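Local coordinates for protein response regulator FixJ (Bradyrhizobium japonicum, PDB 5XSO) that acts, once phosphorylated by the oxygen sensor FixL, as a transcription factor that switches on the nitrogen-fixation regulators nifA and fixK, at residues A25-L30 against V41-D46; L57-V62 against Q132-A137; R158-G163 against E185-N190; T193-N198 against V204-R209; P86-I91 against E127-Q132. All coordinates share one frame; numbering follows the deposited sequence.

Contact 1. Residues A25-L30 against V41-D46; sequences AMRDSL and VTLFDD
Leu43 is the first residue along strand 40-44 to touch Arg27, laying its CD2 branch beneath the helix backbone, 3.6 Å from Arg27 O. The same methyl lies 3.9 Å from Arg27 CB, so the branch covers the root of the long side chain. Phe44 points its CB away from the helix, and its ring packs edge-to-face on Phe50, while Phe44 O lies 3.8 Å from Arg27 CD. Asp45 then closes the contact with its methylene rather than its carboxylate. Asp45 CB stands 3.3 Å from Arg27 NH1, over one face of the guanidinium and toward its rim. Guanidinium and carboxylate planes are 79° apart, and at 4.3 Å the pair Arg27 NH2 and Asp45 OD2 probably offers only electrostatic attraction, since no N-H points at the oxygen. A bend at chi3 (-47°) brings the guanidinium round to this position, and NH1 gives its hydrogen bond to Asp21 O, beside the side chain that probably binds magnesium; NE bonds to a glycerol molecule. The contact joins helix 24-36 to strand 40-44 of the beta-alpha-beta unit at one edge of the CheY-like receiver fold, with Arg27 close to its acidic site.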
# COMPACT_ATOMS: atom_id res chain seq x y z
N ALA A 25 -3.74 -11.14 -27.28
CA ALA A 25 -2.85 -10.32 -28.11
C ALA A 25 -2.24 -9.17 -27.31
O ALA A 25 -1.09 -8.79 -27.54
CB ALA A 25 -3.60 -9.75 -29.32
N MET A 26 -3.01 -8.59 -26.36
CA MET A 26 -2.42 -7.62 -25.43
C MET A 26 -1.33 -8.26 -24.59
O MET A 26 -0.25 -7.67 -24.43
CB MET A 26 -3.47 -7.01 -24.49
CG MET A 26 -4.47 -6.10 -25.24
SD MET A 26 -3.65 -4.51 -25.66
CE MET A 26 -2.76 -4.12 -24.16
N ARG A 27 -1.61 -9.44 -23.99
CA ARG A 27 -0.59 -10.13 -23.18
C ARG A 27 0.67 -10.36 -23.99
O ARG A 27 1.77 -10.07 -23.53
CB ARG A 27 -1.11 -11.46 -22.61
CG ARG A 27 -2.21 -11.21 -21.50
CD ARG A 27 -2.49 -12.52 -20.67
NE ARG A 27 -2.67 -13.71 -21.51
CZ ARG A 27 -3.84 -14.09 -22.03
NH1 ARG A 27 -4.95 -13.38 -21.82
NH2 ARG A 27 -3.90 -15.18 -22.77
N ASP A 28 0.53 -10.87 -25.22
CA ASP A 28 1.71 -11.09 -26.05
C ASP A 28 2.46 -9.79 -26.32
O ASP A 28 3.69 -9.75 -26.29
CB ASP A 28 1.35 -11.73 -27.40
CG ASP A 28 1.09 -13.22 -27.30
OD1 ASP A 28 1.42 -13.84 -26.27
OD2 ASP A 28 0.49 -13.73 -28.27
N SER A 29 1.72 -8.73 -26.65
CA SER A 29 2.34 -7.45 -27.00
C SER A 29 3.03 -6.80 -25.80
O SER A 29 4.14 -6.25 -25.93
CB SER A 29 1.23 -6.49 -27.53
OG SER A 29 1.77 -5.22 -27.82
N LEU A 30 2.37 -6.80 -24.63
CA LEU A 30 3.02 -6.35 -23.40
C LEU A 30 4.22 -7.21 -23.05
O LEU A 30 5.26 -6.68 -22.63
CB LEU A 30 2.03 -6.36 -22.24
CG LEU A 30 0.94 -5.32 -22.51
CD1 LEU A 30 -0.07 -5.42 -21.39
CD2 LEU A 30 1.53 -3.94 -22.58
N VAL A 41 8.50 -10.00 -16.17
CA VAL A 41 7.05 -10.03 -16.41
C VAL A 41 6.44 -11.35 -15.93
O VAL A 41 7.00 -12.43 -16.14
CB VAL A 41 6.71 -9.83 -17.90
CG1 VAL A 41 5.21 -9.62 -18.09
CG2 VAL A 41 7.45 -8.59 -18.49
N THR A 42 5.28 -11.25 -15.27
CA THR A 42 4.43 -12.40 -14.95
C THR A 42 3.03 -12.05 -15.42
O THR A 42 2.57 -10.93 -15.20
CB THR A 42 4.40 -12.71 -13.45
OG1 THR A 42 5.73 -12.99 -12.98
CG2 THR A 42 3.52 -13.94 -13.15
N LEU A 43 2.34 -12.98 -16.09
CA LEU A 43 1.09 -12.60 -16.75
C LEU A 43 -0.07 -13.39 -16.17
O LEU A 43 0.10 -14.55 -15.80
CB LEU A 43 1.17 -12.84 -18.27
CG LEU A 43 2.26 -11.92 -18.84
CD1 LEU A 43 3.56 -12.70 -18.98
CD2 LEU A 43 1.88 -11.18 -20.15
N PHE A 44 -1.24 -12.77 -16.12
CA PHE A 44 -2.44 -13.44 -15.66
C PHE A 44 -3.57 -13.19 -16.66
O PHE A 44 -3.74 -12.06 -17.14
CB PHE A 44 -2.83 -12.93 -14.26
CG PHE A 44 -1.76 -13.11 -13.24
CD1 PHE A 44 -1.73 -14.26 -12.46
CD2 PHE A 44 -0.77 -12.15 -13.07
CE1 PHE A 44 -0.74 -14.44 -11.50
CE2 PHE A 44 0.21 -12.31 -12.12
CZ PHE A 44 0.23 -13.46 -11.33
N ASP A 45 -4.31 -14.24 -17.01
CA ASP A 45 -5.45 -14.03 -17.89
C ASP A 45 -6.75 -14.07 -17.12
O ASP A 45 -7.82 -13.82 -17.69
CB ASP A 45 -5.44 -15.07 -19.01
CG ASP A 45 -5.41 -16.51 -18.49
OD1 ASP A 45 -6.05 -16.79 -17.46
OD2 ASP A 45 -4.75 -17.36 -19.13
N ASP A 46 -6.68 -14.37 -15.82
CA ASP A 46 -7.83 -14.65 -14.98
C ASP A 46 -7.73 -13.79 -13.73
O ASP A 46 -6.69 -13.79 -13.06
CB ASP A 46 -7.89 -16.13 -14.60
CG ASP A 46 -9.09 -16.45 -13.71
OD1 ASP A 46 -10.06 -15.66 -13.71
OD2 ASP A 46 -9.03 -17.47 -12.98

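Contact 2. Residues L57-V62 against Q132-A137; sequences LSFGCV and QAEPAA
Phe59 reaches out from the loop before strand 61-65 and lays its ring on the last turns of helix 119-138, where Ala133, Glu134 and Ala137 receive it. A chi1 of 178° puts CG anti to the backbone N and swings the ring toward the helix. Ala137 CB sits over one face, 3.3 Å from Phe59 CD1, a close fit. Ala133 CB comes at the edge, in the ring plane, 3.9 Å from Phe59 CZ. One alanine methyl therefore meets the flat of the ring and the other, a turn earlier, meets its rim.

In the receiver fold this is the end of the final helix of the domain, packed against the loop that feeds the central strand of the parallel sheet. Pro88, from the loop before the neighbouring strand, touches both Phe59 and Ala133.

Glu134 adds a polar flank. Its chain bends at chi2 (138°) and brings OE2 to 3.9 Å from Phe59 CD2, the carboxylate tilted 37° from the ring plane. A leucine in place of Phe59 would probably leave the methyl of Ala137 without a flat face to rest on and open a gap beside Ala133. Near here the helix kinks at Pro135, which has no N-H to give to the turn before, while Ala137 N still bonds back to Ala133 O at 3.2 Å.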
# COMPACT_ATOMS: atom_id res chain seq x y z
N LEU A 57 3.63 -13.00 -4.15
CA LEU A 57 4.37 -12.24 -5.15
C LEU A 57 5.30 -11.22 -4.53
O LEU A 57 4.92 -10.50 -3.60
CB LEU A 57 3.44 -11.51 -6.14
CG LEU A 57 2.55 -12.40 -7.00
CD1 LEU A 57 1.41 -11.56 -7.65
CD2 LEU A 57 3.45 -13.19 -7.99
N SER A 58 6.47 -11.07 -5.13
CA SER A 58 7.40 -10.03 -4.73
C SER A 58 7.06 -8.70 -5.41
O SER A 58 6.32 -8.65 -6.41
CB SER A 58 8.83 -10.43 -5.07
OG SER A 58 8.92 -10.74 -6.44
N PHE A 59 7.66 -7.63 -4.90
CA PHE A 59 7.27 -6.28 -5.30
C PHE A 59 7.36 -6.09 -6.81
O PHE A 59 8.31 -6.53 -7.46
CB PHE A 59 8.16 -5.24 -4.62
CG PHE A 59 7.85 -3.84 -5.04
CD1 PHE A 59 6.72 -3.20 -4.58
CD2 PHE A 59 8.68 -3.17 -5.93
CE1 PHE A 59 6.43 -1.88 -4.98
CE2 PHE A 59 8.42 -1.89 -6.34
CZ PHE A 59 7.28 -1.21 -5.87
N GLY A 60 6.35 -5.44 -7.37
CA GLY A 60 6.39 -5.07 -8.77
C GLY A 60 5.21 -4.18 -9.10
O GLY A 60 4.40 -3.84 -8.24
N CYS A 61 5.13 -3.81 -10.36
CA CYS A 61 4.09 -2.90 -10.82
C CYS A 61 3.00 -3.71 -11.51
O CYS A 61 3.30 -4.56 -12.36
CB CYS A 61 4.68 -1.86 -11.79
SG CYS A 61 3.51 -0.62 -12.39
N VAL A 62 1.75 -3.43 -11.18
CA VAL A 62 0.62 -4.09 -11.84
C VAL A 62 0.16 -3.25 -13.02
O VAL A 62 -0.01 -2.02 -12.91
CB VAL A 62 -0.53 -4.32 -10.84
CG1 VAL A 62 -1.73 -4.96 -11.54
CG2 VAL A 62 -0.06 -5.15 -9.65
N GLN A 132 8.34 5.73 -7.26
CA GLN A 132 7.58 6.34 -6.18
C GLN A 132 7.10 5.31 -5.15
O GLN A 132 6.99 5.63 -3.96
CB GLN A 132 6.37 7.11 -6.73
CG GLN A 132 6.66 7.97 -7.95
CD GLN A 132 6.84 9.44 -7.66
OE1 GLN A 132 7.81 9.83 -7.00
NE2 GLN A 132 5.94 10.28 -8.18
N ALA A 133 6.75 4.09 -5.59
CA ALA A 133 6.21 3.07 -4.69
C ALA A 133 7.28 2.26 -3.97
O ALA A 133 7.00 1.68 -2.90
CB ALA A 133 5.30 2.11 -5.47
N GLU A 134 8.49 2.18 -4.52
CA GLU A 134 9.49 1.29 -3.94
C GLU A 134 9.80 1.63 -2.49
O GLU A 134 9.84 0.70 -1.67
CB GLU A 134 10.77 1.29 -4.79
CG GLU A 134 11.67 0.08 -4.55
CD GLU A 134 12.24 -0.51 -5.81
OE1 GLU A 134 12.63 0.26 -6.73
OE2 GLU A 134 12.31 -1.75 -5.89
N PRO A 135 10.01 2.90 -2.10
CA PRO A 135 10.30 3.18 -0.68
C PRO A 135 9.31 2.57 0.30
O PRO A 135 9.74 1.96 1.29
CB PRO A 135 10.32 4.72 -0.65
CG PRO A 135 10.81 5.09 -1.96
CD PRO A 135 10.23 4.10 -2.93
N ALA A 136 8.00 2.68 0.05
CA ALA A 136 7.05 2.08 0.99
C ALA A 136 7.11 0.56 0.96
O ALA A 136 7.00 -0.11 2.00
CB ALA A 136 5.63 2.58 0.71
N ALA A 137 7.26 -0.02 -0.24
CA ALA A 137 7.54 -1.45 -0.34
C ALA A 137 8.74 -1.86 0.53
O ALA A 137 8.70 -2.90 1.21
CB ALA A 137 7.79 -1.83 -1.79

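Contact 3. Residues R158-G163 against E185-N190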
# COMPACT_ATOMS: atom_id res chain seq x y z
N ARG A 158 -3.15 2.64 24.76
CA ARG A 158 -3.31 3.37 23.51
C ARG A 158 -3.75 4.81 23.78
O ARG A 158 -3.22 5.75 23.19
CB ARG A 158 -4.30 2.60 22.60
CG ARG A 158 -4.72 3.33 21.36
CD ARG A 158 -3.54 3.33 20.36
NE ARG A 158 -3.98 3.97 19.12
CZ ARG A 158 -4.47 3.31 18.07
NH1 ARG A 158 -4.57 1.98 18.09
NH2 ARG A 158 -4.85 3.99 17.00
N GLN A 159 -4.69 5.00 24.73
CA GLN A 159 -5.09 6.35 25.12
C GLN A 159 -3.94 7.14 25.70
O GLN A 159 -3.81 8.34 25.44
CB GLN A 159 -6.24 6.30 26.16
CG GLN A 159 -7.55 5.85 25.50
CD GLN A 159 -8.64 5.66 26.55
OE1 GLN A 159 -8.35 5.44 27.73
NE2 GLN A 159 -9.88 5.78 26.15
N VAL A 160 -3.16 6.54 26.58
CA VAL A 160 -2.01 7.25 27.16
C VAL A 160 -1.00 7.62 26.07
O VAL A 160 -0.48 8.74 26.05
CB VAL A 160 -1.35 6.42 28.28
CG1 VAL A 160 -0.02 7.12 28.74
CG2 VAL A 160 -2.32 6.27 29.51
N MET A 161 -0.74 6.72 25.13
CA MET A 161 0.13 7.06 24.00
C MET A 161 -0.41 8.27 23.25
O MET A 161 0.33 9.21 22.90
CB MET A 161 0.25 5.88 23.03
CG MET A 161 0.88 6.28 21.67
SD MET A 161 1.08 4.82 20.63
CE MET A 161 2.25 4.00 21.63
N GLU A 162 -1.73 8.26 22.96
CA GLU A 162 -2.34 9.38 22.26
C GLU A 162 -2.21 10.67 23.06
O GLU A 162 -1.86 11.71 22.51
CB GLU A 162 -3.81 9.07 21.98
CG GLU A 162 -4.62 10.19 21.36
CD GLU A 162 -6.04 9.74 21.18
OE1 GLU A 162 -6.89 10.05 22.05
OE2 GLU A 162 -6.29 9.03 20.17
N GLY A 163 -2.49 10.61 24.36
CA GLY A 163 -2.41 11.80 25.20
C GLY A 163 -0.99 12.34 25.30
O GLY A 163 -0.78 13.57 25.27
N GLU A 185 1.73 6.70 34.96
CA GLU A 185 3.13 6.33 34.69
C GLU A 185 3.27 4.84 34.47
O GLU A 185 4.22 4.42 33.80
CB GLU A 185 4.04 6.77 35.84
CG GLU A 185 4.22 8.27 35.89
CD GLU A 185 5.15 8.79 34.79
OE1 GLU A 185 4.94 9.89 34.29
OE2 GLU A 185 6.09 8.06 34.43
N VAL A 186 2.38 4.02 35.04
CA VAL A 186 2.41 2.58 34.74
C VAL A 186 2.14 2.35 33.27
O VAL A 186 2.87 1.62 32.59
CB VAL A 186 1.41 1.81 35.63
CG1 VAL A 186 1.37 0.28 35.22
CG2 VAL A 186 1.73 2.06 37.12
N TYR A 187 1.08 2.98 32.76
CA TYR A 187 0.77 2.83 31.37
C TYR A 187 1.85 3.44 30.49
O TYR A 187 2.16 2.87 29.44
CB TYR A 187 -0.60 3.46 31.05
CG TYR A 187 -1.77 2.67 31.68
CD1 TYR A 187 -1.81 1.27 31.62
CD2 TYR A 187 -2.80 3.35 32.33
CE1 TYR A 187 -2.94 0.53 32.17
CE2 TYR A 187 -3.89 2.67 32.89
CZ TYR A 187 -3.94 1.26 32.80
OH TYR A 187 -5.01 0.58 33.33
N ARG A 188 2.38 4.62 30.88
CA ARG A 188 3.45 5.21 30.07
C ARG A 188 4.59 4.20 29.91
O ARG A 188 5.17 4.02 28.80
CB ARG A 188 3.96 6.48 30.77
CG ARG A 188 5.12 7.14 29.93
CD ARG A 188 6.19 7.74 30.85
NE ARG A 188 7.27 8.35 30.02
CZ ARG A 188 7.28 9.62 29.64
NH1 ARG A 188 6.22 10.45 29.87
NH2 ARG A 188 8.34 10.07 28.93
N ALA A 189 5.02 3.62 31.04
CA ALA A 189 6.16 2.67 30.99
C ALA A 189 5.83 1.50 30.06
O ALA A 189 6.70 1.05 29.27
CB ALA A 189 6.48 2.13 32.37
N ASN A 190 4.61 0.97 30.16
CA ASN A 190 4.20 -0.11 29.25
C ASN A 190 4.20 0.34 27.81
O ASN A 190 4.60 -0.43 26.90
CB ASN A 190 2.79 -0.62 29.59
CG ASN A 190 2.68 -1.27 30.99
OD1 ASN A 190 1.54 -1.50 31.51
ND2 ASN A 190 3.80 -1.48 31.63
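The 2.8 Å hydrogen bond from Gly163 N to Gln159 O closes the helical turn on which Val160 stands facing Tyr187 and Arg188. The neighbouring bond, Glu162 N to Arg158 O, is 2.9 Å long, so the valine is presented from a regular stretch of helix 155-166. No hydrogen bond joins the two segments; the contact is made by two methyls.

Val160 has CG1 anti to its backbone nitrogen (chi1 173°), a setting that spreads the two branches over different parts of the partner helix. Val160 CG2 lies 3.6 Å from Tyr187 CB, meeting the methylene, and 4.1 Å from Tyr187 CD2, oblique to the ring. Val160 CG1 is directed at the backbone one residue on, 4.1 Å from Arg188 N. The side chains of Val160 and Tyr187 cross at about a right angle, and the tyrosine ring then leads off toward Arg156 and Glu157, while Ile173 of helix 170-177 packs against Val160 as well. Substituting an alanine for Val160 removes both branches and would probably open a gap beneath the methylene of Tyr187, leaving the two helices less firmly spaced.

The Val160 and Arg188 CA atoms come within 6.5 Å, a close approach for two helices. Such packing is characteristic of the LuxR-type helix-turn-helix domain, in which an earlier helix backs the recognition helix, here 184-195, that probably enters the DNA groove.

Contact 4. Residues T193-N198 against V204-R209. With FMT (formic acid), chain I.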
# COMPACT_ATOMS: atom_id res chain seq x y z
N THR A 193 7.84 0.47 26.60
CA THR A 193 8.41 -0.89 26.43
C THR A 193 7.82 -1.61 25.22
O THR A 193 8.55 -2.21 24.41
CB THR A 193 8.20 -1.70 27.72
OG1 THR A 193 8.85 -1.03 28.79
CG2 THR A 193 8.82 -3.13 27.59
N LYS A 194 6.49 -1.58 25.07
CA LYS A 194 5.85 -2.30 23.99
C LYS A 194 6.18 -1.67 22.65
O LYS A 194 6.39 -2.38 21.66
CB LYS A 194 4.33 -2.31 24.20
CG LYS A 194 3.84 -3.27 25.29
CD LYS A 194 2.33 -3.24 25.36
CE LYS A 194 1.79 -4.30 26.40
NZ LYS A 194 0.27 -4.29 26.46
N MET A 195 6.31 -0.35 22.61
CA MET A 195 6.66 0.33 21.37
C MET A 195 8.17 0.35 21.11
O MET A 195 8.58 0.65 19.98
CB MET A 195 6.14 1.77 21.38
CG MET A 195 4.64 1.92 21.37
SD MET A 195 3.81 1.05 20.00
CE MET A 195 4.64 1.91 18.70
N GLN A 196 8.97 -0.00 22.10
CA GLN A 196 10.43 0.12 22.05
C GLN A 196 10.83 1.55 21.71
O GLN A 196 11.63 1.82 20.79
CB GLN A 196 11.02 -0.89 21.05
CG GLN A 196 10.88 -2.29 21.69
CD GLN A 196 11.82 -2.49 22.90
OE1 GLN A 196 13.03 -2.71 22.72
NE2 GLN A 196 11.26 -2.44 24.17
N ALA A 197 10.21 2.50 22.41
CA ALA A 197 10.49 3.93 22.21
C ALA A 197 11.32 4.40 23.39
O ALA A 197 11.00 4.07 24.54
CB ALA A 197 9.19 4.75 22.11
N ASN A 198 12.35 5.19 23.12
CA ASN A 198 13.26 5.69 24.15
C ASN A 198 12.93 7.12 24.60
O ASN A 198 13.66 7.69 25.42
CB ASN A 198 14.67 5.65 23.61
CG ASN A 198 15.20 4.24 23.42
OD1 ASN A 198 16.25 4.07 22.68
ND2 ASN A 198 14.63 3.28 24.06
N VAL A 204 6.62 9.51 18.88
CA VAL A 204 6.01 10.24 17.76
C VAL A 204 6.42 9.64 16.41
O VAL A 204 5.57 9.44 15.53
CB VAL A 204 6.39 11.73 17.85
CG1 VAL A 204 6.08 12.47 16.55
CG2 VAL A 204 5.67 12.37 19.01
N ARG A 205 7.70 9.37 16.22
CA ARG A 205 8.11 8.89 14.90
C ARG A 205 7.58 7.49 14.63
O ARG A 205 7.31 7.15 13.48
CB ARG A 205 9.62 8.90 14.74
CG ARG A 205 10.35 10.17 15.10
CD ARG A 205 11.73 10.12 14.54
NE ARG A 205 12.32 11.44 14.63
CZ ARG A 205 12.11 12.39 13.73
NH1 ARG A 205 11.36 12.16 12.65
NH2 ARG A 205 12.65 13.56 13.93
N LEU A 206 7.47 6.66 15.66
CA LEU A 206 6.82 5.37 15.46
C LEU A 206 5.35 5.57 15.07
O LEU A 206 4.84 4.92 14.15
CB LEU A 206 6.94 4.51 16.73
CG LEU A 206 8.40 4.14 17.06
CD1 LEU A 206 8.51 3.50 18.47
CD2 LEU A 206 9.00 3.24 16.05
N ALA A 207 4.65 6.46 15.78
CA ALA A 207 3.30 6.79 15.36
C ALA A 207 3.28 7.36 13.93
O ALA A 207 2.32 7.11 13.20
CB ALA A 207 2.66 7.74 16.38
N MET A 208 4.32 8.08 13.50
CA MET A 208 4.43 8.44 12.09
C MET A 208 4.38 7.18 11.23
O MET A 208 3.43 6.98 10.45
CB MET A 208 5.72 9.23 11.81
CG MET A 208 5.70 10.71 12.23
SD MET A 208 7.33 11.47 12.47
CE MET A 208 6.80 12.86 13.35
N ARG A 209 5.39 6.32 11.37
CA ARG A 209 5.52 5.15 10.50
C ARG A 209 4.31 4.24 10.54
O ARG A 209 4.13 3.44 9.62
CB ARG A 209 6.77 4.37 10.87
CG ARG A 209 8.04 5.09 10.50
CD ARG A 209 9.20 4.74 11.43
NE ARG A 209 10.19 3.87 10.78
CZ ARG A 209 11.21 3.30 11.41
NH1 ARG A 209 11.39 3.49 12.72
NH2 ARG A 209 12.06 2.53 10.73
C FMT I . -1.41 -6.59 27.71
O1 FMT I . -2.12 -6.63 26.70
O2 FMT I . -0.19 -6.79 27.71
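A Schellman motif ends helix 184-195 of the LuxR-type DNA-binding domain, and the turn it makes sets Met195 and Ala197 against Leu206 of the last helix, 200-209. Gln196 is the C-prime residue, with positive phi (55°); its N makes a weak bond to Thr193 O, while Ala197 N reaches back to the carbonyl of the residue before Thr193. The side chain of Gln196 adds to the closure. It folds back along the helix end, and NE2 gives a nearly straight bond to Thr193 O (2.7 Å, 171°), arriving on a lone pair in the carbonyl plane, with the acceptor close to the plane of the glutamine amide. Two N-H groups from one residue thus grip a single helix-end carbonyl, fixing the rotation of the amide.

Leu206 fills the angle between the helix and the chain leaving it. Its CD1 branch packs tightly on the backbone, 3.2 Å from Met195 O, a carbonyl that also accepts a hydrogen bond from Arg149 of helix 140-152. The same methyl lies 3.9 Å from Ala197 CB. Met195 bends at chi2 and chi3; it and Leu206 slide past each other in opposite directions, and Met195 CE ends 4.0 Å from Leu206 CB. Ile146 and Leu203 add further apolar cover.

On another side of the helix Lys194 runs out extended to a salt bridge with Glu157 and a bond to Ser152 O; its NZ also makes a weak hydrogen bond, 2.8 Å, to O2 of a formic acid molecule probably left from crystallisation.

Contact 5. Residues P86-I91 against E127-Q132; sequences PFPILI and ESAIRQ
Pro88 and Ala129 bring the chain entering strand 89-93 close to helix 119-138, their CA atoms 6.1 Å apart, with no hydrogen bond between the two segments. Their side chains meet directly: Pro88 CB is 3.9 Å from Ala129 CB, and the ring continues past the methyl so that Pro88 CG lies 3.7 Å from Ala129 O. The pyrrolidine thus rests partly on a methyl and partly on the helix backbone. The small side chain of Ala129 probably allows this close approach, since nothing beyond CB stands between it and the proline.

Two residues on, Leu90 meets the same methyl more loosely. Set beside its own backbone N (chi1 -50°), CG carries the CD2 branch to 4.4 Å from Ala129 CB, while Leu122, Met125 and Ile126 take up other parts of the leucine. Ile89 between them turns to the far side of the sheet, against helix 73-82. This is the alpha/beta/alpha sandwich of the receiver domain, a parallel sheet with helices on both faces, and Ala129 belongs to the helical layer that covers one face of the sheet. Pro88 also touches Val110. On the outer side of the helix, one modelled conformer of Arg131 allows a salt bridge with Glu127, which is therefore less certain.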
# COMPACT_ATOMS: atom_id res chain seq x y z
N PRO A 86 1.54 -2.88 -1.36
CA PRO A 86 2.29 -1.70 -1.79
C PRO A 86 2.54 -1.63 -3.30
O PRO A 86 3.20 -0.69 -3.76
CB PRO A 86 3.61 -1.86 -1.03
CG PRO A 86 3.78 -3.35 -0.94
CD PRO A 86 2.41 -3.98 -0.94
N PHE A 87 2.02 -2.55 -4.08
CA PHE A 87 2.32 -2.54 -5.53
C PHE A 87 1.62 -1.36 -6.20
O PHE A 87 0.40 -1.21 -6.05
CB PHE A 87 1.81 -3.81 -6.20
CG PHE A 87 2.45 -5.08 -5.75
CD1 PHE A 87 2.11 -6.27 -6.40
CD2 PHE A 87 3.37 -5.14 -4.71
CE1 PHE A 87 2.67 -7.50 -5.99
CE2 PHE A 87 3.94 -6.35 -4.32
CZ PHE A 87 3.59 -7.53 -4.96
N PRO A 88 2.31 -0.55 -7.00
CA PRO A 88 1.58 0.45 -7.79
C PRO A 88 0.78 -0.22 -8.89
O PRO A 88 1.18 -1.27 -9.45
CB PRO A 88 2.71 1.33 -8.37
CG PRO A 88 3.91 0.40 -8.47
CD PRO A 88 3.75 -0.58 -7.30
N ILE A 89 -0.36 0.38 -9.24
CA ILE A 89 -1.22 -0.17 -10.28
C ILE A 89 -1.46 0.86 -11.40
O ILE A 89 -1.89 1.99 -11.13
CB ILE A 89 -2.57 -0.64 -9.70
CG1 ILE A 89 -2.34 -1.67 -8.59
CG2 ILE A 89 -3.42 -1.22 -10.86
CD1 ILE A 89 -3.54 -1.82 -7.62
N LEU A 90 -1.21 0.44 -12.64
CA LEU A 90 -1.58 1.22 -13.82
C LEU A 90 -2.74 0.53 -14.54
O LEU A 90 -2.77 -0.71 -14.66
CB LEU A 90 -0.39 1.32 -14.81
CG LEU A 90 0.92 1.78 -14.18
CD1 LEU A 90 2.02 1.81 -15.26
CD2 LEU A 90 0.70 3.22 -13.57
N ILE A 91 -3.69 1.32 -15.04
CA ILE A 91 -4.92 0.82 -15.65
C ILE A 91 -4.89 1.13 -17.14
O ILE A 91 -4.69 2.30 -17.52
CB ILE A 91 -6.16 1.47 -15.00
CG1 ILE A 91 -6.20 1.15 -13.49
CG2 ILE A 91 -7.42 1.07 -15.75
CD1 ILE A 91 -6.37 -0.30 -13.20
N GLU A 127 8.31 3.21 -14.93
CA GLU A 127 9.52 3.60 -14.20
C GLU A 127 9.19 4.59 -13.10
O GLU A 127 9.73 4.50 -11.98
CB GLU A 127 10.55 4.21 -15.15
CG GLU A 127 11.55 3.23 -15.66
CD GLU A 127 12.73 3.93 -16.29
OE1 GLU A 127 12.93 3.75 -17.51
OE2 GLU A 127 13.44 4.67 -15.56
N SER A 128 8.29 5.53 -13.39
CA SER A 128 7.91 6.52 -12.40
C SER A 128 7.14 5.87 -11.25
O SER A 128 7.41 6.17 -10.09
CB SER A 128 7.08 7.61 -13.07
OG SER A 128 6.43 8.44 -12.13
N ALA A 129 6.22 4.96 -11.57
CA ALA A 129 5.41 4.27 -10.56
C ALA A 129 6.28 3.45 -9.61
O ALA A 129 6.05 3.43 -8.40
CB ALA A 129 4.43 3.33 -11.27
N ILE A 130 7.22 2.71 -10.17
CA ILE A 130 8.09 1.88 -9.34
C ILE A 130 8.94 2.76 -8.45
O ILE A 130 9.09 2.51 -7.25
CB ILE A 130 8.96 0.97 -10.21
CG1 ILE A 130 8.13 -0.18 -10.78
CG2 ILE A 130 10.08 0.37 -9.37
CD1 ILE A 130 8.87 -1.07 -11.79
N ARG A 131 9.49 3.83 -9.03
CA ARG A 131 10.35 4.73 -8.27
C ARG A 131 9.61 5.33 -7.07
O ARG A 131 10.16 5.42 -5.97
CB ARG A 131 10.89 5.82 -9.20
CG ARG A 131 11.79 6.85 -8.53
CD ARG A 131 12.34 7.85 -9.56
NE ARG A 131 12.91 7.19 -10.74
CZ ARG A 131 12.46 7.35 -11.99
NH1 ARG A 131 13.05 6.71 -12.99
NH2 ARG A 131 11.43 8.15 -12.23
N GLN A 132 8.34 5.73 -7.26
CA GLN A 132 7.58 6.34 -6.18
C GLN A 132 7.10 5.31 -5.15
O GLN A 132 6.99 5.63 -3.96
CB GLN A 132 6.37 7.11 -6.73
CG GLN A 132 6.66 7.97 -7.95
CD GLN A 132 6.84 9.44 -7.66
OE1 GLN A 132 7.81 9.83 -7.00
NE2 GLN A 132 5.94 10.28 -8.18

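Contacts 1, 5 and 2 belong to the receiver domain, contacts 3 and 4 to the DNA-binding domain. Contact 1 closes before contact 2 opens, contact 5 is nested in the chain loop that contact 2 closes, and contacts 3 and 4 follow in series. Contacts 2 and 5, centres about 7 Å apart, share helix 119-138, and their strands, 61-65 and 89-93, are neighbours in the parallel sheet. Contact 1 lies on its edge strand, centred about 19 Å from contact 2. Contacts 3 and 4 share helix 184-195, centres about 12 Å apart. About 52 Å between the centres of contacts 1 and 3 fits an elongated monomer whose probable magnesium site and DNA-binding end probably lie far apart.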